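Local coordinates for protein CRISPR-associated endoribonuclease Cas2 2 (Sulfolobus solfataricus, PDB 3EXC) that cuts single-stranded RNA as a magnesium-dependent endoribonuclease of the CRISPR antiviral defence system, working as a homodimer, at residues Met4-Tyr10 against Ser36-Met42; Asp11-Lys17 against Ile57-Asp63. The protein carries 2 engineered substitutions. The contacts are given in a common frame with arbitrary orientation. Residues are numbered along the deposited sequence.

Both contacts belong to one ferredoxin-like domain, and their centres lie about 18 Å apart. Interaction 1 pairs the strands 5-11 and 37-41 in the middle of the four-stranded antiparallel sheet. Interaction 2 begins where the first segment of interaction 1 ends: the chain runs from Tyr10 into Asp11, leaves the sheet and enters helix 15-27, meeting on the way the loop between helix 47-57 and strand 64-70. Along the chain the segments alternate, 4-10, 11-17, 36-42, 57-63, so the two contacts interleave along the chain. Both touch the second subunit, and a sodium ion lies beside their junction, near Asp11, the predicted catalytic magnesium ligand.

Interaction 1: Met4-Tyr10 against Ser36-Met42; sequences MKLLVVY and SAFEGDM. Engineered in segment 36-42: Met42 (natural residue Ile). With NA (sodium ion), chain C.
A sodium ion sits at one end of this strand pair, bound by Tyr10 O at 2.8 Å, by two waters and by Gln34 of the second subunit. Residues 5-10 and 37-41 are extended and antiparallel, their axes 4.7 Å apart at 162°. Val8 and Phe38 form a hydrogen-bonded pair (Val8 N to Phe38 O and Phe38 N to Val8 O, both 2.9 Å), as do Leu6 and Gly40 (Leu6 N to Gly40 O 3.0 Å, Gly40 N to Leu6 O 3.1 Å). Tyr10 N to Ser36 O (2.9 Å) and Met42 N to Met4 O (3.1 Å) extend the ladder; Lys5-Asp41, Leu7-Glu39 and Val9-Ala37 are non-hydrogen-bonded pairs. Beta-branched Val8 and Val9 suit the extended backbone, and Gly40 has no side chain to crowd Leu6. Tyr10, chi1 p, turns its ring over Ser36, whose CB makes a CH-pi contact 4.0 Å from the ring centroid; Tyr10 CE1 lies 3.8 Å from Phe38 CD2. The long, flexible Lys5 side chain brings NZ to Glu39 OE1 (2.6 Å) and Asp41 OD1 (3.0 Å, less certain), a salt-bridge network. Met42, an engineered substitution (Ile in nature) present as selenomethionine, is poorly ordered. In this ferredoxin-like sheet strand 64-70 flanks 5-11, strand 31-34 flanks 37-41, helix 15-27 packs on Tyr10 and Phe38, and Leu7, Val9 and Ala37, on the other face, meet the second subunit.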
# COMPACT_ATOMS: atom_id res chain seq x y z
N MSE A 4 -10.68 -14.44 -0.17
CA MSE A 4 -10.63 -13.12 0.53
C MSE A 4 -9.23 -12.67 1.09
O MSE A 4 -8.70 -13.30 2.02
CB MSE A 4 -11.68 -13.14 1.68
CG MSE A 4 -13.06 -12.48 1.39
SE MSE A 4 -12.96 -10.82 0.21
CE MSE A 4 -13.21 -11.60 -1.65
N LYS A 5 -8.63 -11.60 0.56
CA LYS A 5 -7.36 -11.10 1.05
C LYS A 5 -7.48 -9.77 1.77
O LYS A 5 -8.50 -9.09 1.73
CB LYS A 5 -6.41 -10.88 -0.10
CG LYS A 5 -6.32 -12.04 -0.94
CD LYS A 5 -4.89 -12.35 -1.05
CE LYS A 5 -4.55 -13.52 -0.18
NZ LYS A 5 -3.19 -13.21 0.21
N LEU A 6 -6.40 -9.35 2.39
CA LEU A 6 -6.32 -7.97 2.75
C LEU A 6 -4.95 -7.49 2.69
O LEU A 6 -4.03 -8.28 2.74
CB LEU A 6 -6.95 -7.69 4.11
CG LEU A 6 -6.55 -8.43 5.33
CD1 LEU A 6 -5.15 -8.09 5.61
CD2 LEU A 6 -7.46 -7.85 6.38
N LEU A 7 -4.83 -6.19 2.50
CA LEU A 7 -3.58 -5.46 2.48
C LEU A 7 -3.59 -4.53 3.66
O LEU A 7 -4.63 -3.90 3.95
CB LEU A 7 -3.51 -4.49 1.33
CG LEU A 7 -3.50 -5.08 -0.03
CD1 LEU A 7 -3.58 -3.84 -0.97
CD2 LEU A 7 -2.15 -5.74 -0.08
N VAL A 8 -2.44 -4.43 4.30
CA VAL A 8 -2.24 -3.39 5.28
C VAL A 8 -1.09 -2.58 4.74
O VAL A 8 0.00 -3.10 4.52
CB VAL A 8 -1.79 -4.00 6.59
CG1 VAL A 8 -1.57 -2.91 7.61
CG2 VAL A 8 -2.88 -4.92 7.04
N VAL A 9 -1.33 -1.30 4.55
CA VAL A 9 -0.35 -0.37 4.09
C VAL A 9 -0.19 0.69 5.17
O VAL A 9 -1.15 1.33 5.60
CB VAL A 9 -0.88 0.28 2.76
CG1 VAL A 9 0.12 1.28 2.18
CG2 VAL A 9 -1.12 -0.82 1.72
N TYR A 10 1.03 0.98 5.57
CA TYR A 10 1.21 1.97 6.65
C TYR A 10 2.24 3.12 6.36
O TYR A 10 3.19 3.02 5.52
CB TYR A 10 1.46 1.26 7.99
CG TYR A 10 2.57 0.25 7.97
CD1 TYR A 10 2.32 -1.07 7.61
CD2 TYR A 10 3.89 0.60 8.32
CE1 TYR A 10 3.39 -2.02 7.55
CE2 TYR A 10 4.94 -0.34 8.28
CZ TYR A 10 4.66 -1.65 7.90
OH TYR A 10 5.65 -2.60 7.86
N SER A 36 6.49 -1.02 3.52
CA SER A 36 5.43 -0.65 4.49
C SER A 36 4.08 -1.25 4.10
O SER A 36 3.08 -0.56 4.14
CB SER A 36 5.38 0.88 4.65
OG SER A 36 6.50 1.35 5.41
N ALA A 37 4.07 -2.52 3.69
CA ALA A 37 2.84 -3.13 3.19
C ALA A 37 2.94 -4.61 3.45
O ALA A 37 3.99 -5.21 3.33
CB ALA A 37 2.66 -2.82 1.70
N PHE A 38 1.84 -5.19 3.86
CA PHE A 38 1.75 -6.62 4.14
C PHE A 38 0.47 -7.12 3.49
O PHE A 38 -0.45 -6.31 3.26
CB PHE A 38 1.61 -6.83 5.66
CG PHE A 38 2.90 -6.86 6.39
CD1 PHE A 38 3.39 -8.07 6.87
CD2 PHE A 38 3.63 -5.68 6.60
CE1 PHE A 38 4.64 -8.10 7.58
CE2 PHE A 38 4.87 -5.66 7.26
CZ PHE A 38 5.38 -6.86 7.76
N GLU A 39 0.39 -8.41 3.18
CA GLU A 39 -0.89 -9.02 2.72
C GLU A 39 -1.11 -10.31 3.46
O GLU A 39 -0.16 -10.90 3.99
CB GLU A 39 -0.92 -9.27 1.17
CG GLU A 39 0.32 -10.05 0.65
CD GLU A 39 0.21 -11.59 0.73
OE1 GLU A 39 -0.95 -12.07 0.93
OE2 GLU A 39 1.27 -12.31 0.57
N GLY A 40 -2.36 -10.77 3.54
CA GLY A 40 -2.60 -12.00 4.25
C GLY A 40 -4.00 -12.41 3.93
O GLY A 40 -4.68 -11.69 3.22
N ASP A 41 -4.42 -13.55 4.44
CA ASP A 41 -5.73 -14.04 4.19
C ASP A 41 -6.62 -13.70 5.37
O ASP A 41 -6.21 -13.80 6.53
CB ASP A 41 -5.71 -15.57 4.00
CG ASP A 41 -4.71 -16.06 2.87
OD1 ASP A 41 -4.49 -15.40 1.82
OD2 ASP A 41 -4.16 -17.18 3.05
N MSE A 42 -7.84 -13.28 5.05
CA MSE A 42 -9.06 -13.40 5.91
C MSE A 42 -9.25 -14.64 6.86
O MSE A 42 -9.40 -15.80 6.41
CB MSE A 42 -10.28 -13.37 4.96
CG MSE A 42 -11.36 -12.35 5.34
SE MSE A 42 -10.63 -10.50 5.40
CE MSE A 42 -12.38 -9.47 5.21
NA NA C . 3.00 4.34 3.04
O HOH W 1 6.20 3.82 7.11
O HOH W 2 3.54 2.01 1.54
O HOH W 3 5.57 4.49 3.94

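Interaction 2: Asp11-Lys17 against Ile57-Asp63; sequences DVSDDSK and IVDTNTD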
# COMPACT_ATOMS: atom_id res chain seq x y z
N ASP A 11 2.06 4.21 7.11
CA ASP A 11 2.88 5.39 7.03
C ASP A 11 3.06 5.74 8.52
O ASP A 11 2.24 6.43 9.16
CB ASP A 11 2.11 6.42 6.17
CG ASP A 11 2.70 7.84 6.23
OD1 ASP A 11 3.69 8.07 7.00
OD2 ASP A 11 2.12 8.76 5.53
N VAL A 12 4.11 5.18 9.10
CA VAL A 12 4.36 5.33 10.48
C VAL A 12 5.64 6.14 10.67
O VAL A 12 6.70 5.65 10.33
CB VAL A 12 4.52 3.96 11.14
CG1 VAL A 12 5.03 4.13 12.54
CG2 VAL A 12 3.16 3.21 11.14
N SER A 13 5.53 7.37 11.19
CA SER A 13 6.72 8.25 11.39
C SER A 13 7.81 7.71 12.32
O SER A 13 8.94 7.59 11.88
CB SER A 13 6.34 9.69 11.75
OG SER A 13 6.02 10.38 10.54
N ASP A 14 7.48 7.39 13.57
CA ASP A 14 8.49 6.81 14.51
C ASP A 14 9.10 5.43 14.04
O ASP A 14 8.41 4.39 14.02
CB ASP A 14 7.85 6.72 15.90
CG ASP A 14 8.80 6.28 16.97
OD1 ASP A 14 9.94 5.85 16.69
OD2 ASP A 14 8.41 6.39 18.15
N ASP A 15 10.39 5.44 13.67
CA ASP A 15 11.19 4.25 13.29
C ASP A 15 10.90 3.01 14.14
O ASP A 15 10.79 1.89 13.65
CB ASP A 15 12.71 4.54 13.41
CG ASP A 15 13.43 4.68 12.05
OD1 ASP A 15 14.69 4.56 12.02
OD2 ASP A 15 12.75 4.91 11.03
N SER A 16 10.79 3.22 15.44
CA SER A 16 10.61 2.16 16.37
C SER A 16 9.19 1.58 16.37
O SER A 16 9.00 0.37 16.51
CB SER A 16 11.00 2.70 17.73
OG SER A 16 10.53 1.82 18.71
N LYS A 17 8.19 2.45 16.21
CA LYS A 17 6.81 2.01 16.07
C LYS A 17 6.62 1.26 14.77
O LYS A 17 5.89 0.28 14.76
CB LYS A 17 5.82 3.18 16.10
CG LYS A 17 5.67 3.88 17.44
CD LYS A 17 4.45 4.78 17.40
CE LYS A 17 4.75 6.19 17.90
NZ LYS A 17 4.54 6.35 19.36
N ILE A 57 -0.46 0.35 18.47
CA ILE A 57 0.95 0.56 18.15
C ILE A 57 1.22 1.93 17.52
O ILE A 57 2.20 2.57 17.83
CB ILE A 57 1.52 -0.55 17.18
CG1 ILE A 57 1.64 -1.89 17.93
CG2 ILE A 57 2.94 -0.14 16.61
CD1 ILE A 57 1.80 -3.08 16.97
N VAL A 58 0.40 2.34 16.56
CA VAL A 58 0.75 3.53 15.84
C VAL A 58 0.26 4.76 16.62
O VAL A 58 -0.65 4.64 17.47
CB VAL A 58 0.13 3.54 14.42
CG1 VAL A 58 0.57 2.24 13.66
CG2 VAL A 58 -1.40 3.74 14.48
N ASP A 59 0.87 5.92 16.33
CA ASP A 59 0.37 7.23 16.81
C ASP A 59 -0.76 7.65 15.89
O ASP A 59 -0.56 8.04 14.79
CB ASP A 59 1.48 8.28 16.76
CG ASP A 59 1.04 9.68 17.22
OD1 ASP A 59 -0.17 10.10 17.11
OD2 ASP A 59 1.97 10.39 17.66
N THR A 60 -1.96 7.57 16.40
CA THR A 60 -3.18 7.94 15.67
C THR A 60 -3.40 9.41 15.27
O THR A 60 -4.27 9.73 14.44
CB THR A 60 -4.29 7.42 16.51
OG1 THR A 60 -4.40 6.04 16.18
CG2 THR A 60 -5.64 8.18 16.32
N ASN A 61 -2.59 10.32 15.82
CA ASN A 61 -2.70 11.70 15.38
C ASN A 61 -1.82 12.01 14.23
O ASN A 61 -2.01 13.04 13.62
CB ASN A 61 -2.36 12.65 16.51
CG ASN A 61 -3.21 12.37 17.71
OD1 ASN A 61 -2.70 11.86 18.72
ND2 ASN A 61 -4.54 12.59 17.58
N THR A 62 -0.88 11.11 13.96
CA THR A 62 0.32 11.32 13.14
C THR A 62 0.43 10.30 12.04
O THR A 62 0.92 10.63 10.98
CB THR A 62 1.59 11.06 14.02
OG1 THR A 62 1.71 12.11 14.96
CG2 THR A 62 2.94 10.86 13.22
N ASP A 63 0.11 9.04 12.35
CA ASP A 63 0.33 7.93 11.44
C ASP A 63 -0.93 7.65 10.67
O ASP A 63 -2.00 8.20 11.06
CB ASP A 63 0.86 6.72 12.17
CG ASP A 63 2.18 7.02 12.81
OD1 ASP A 63 2.84 8.00 12.30
OD2 ASP A 63 2.56 6.35 13.81
O HOH W 4 3.65 9.17 9.69
O HOH W 5 4.98 7.67 14.38
O HOH W 6 1.72 4.78 20.21
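Lys17, Asp63 and Ile57 bury the most surface where the start of helix 15-27 meets the loop after helix 47-57. Lys17 lays its aliphatic chain along that loop, CD 3.2 Å from Ile57 O and CE 4.0 Å from Asp59 CB; such a long chain can pack while keeping its charge near solvent, where a water links NZ, weakly, to Ile57 O. Ile57 offers apolar bulk, its CG2 4.4 Å from Lys17 CB, and also packs on Leu21. Val12 CG2 meets Val58 CG1 at 3.7 Å, an apolar touch. Asp63 has two carboxylate oxygens to share: OD1 accepts from Ser13 N (3.0 Å), OD2 from Asp59 N (3.1 Å). Water 5 donates to Asp63 OD2 (2.8 Å) and accepts from Asp14 N (2.6 Å); water 4 lies 2.9 Å from Asp11 OD1, 3.0 Å from Asp63 OD1 and 2.8 Å from Ser13 OG. Asp11 OD2 accepts from Arg35 N of the second subunit. A buried carboxylate thus joins both loops beside Asp11, predicted to bind the catalytic magnesium.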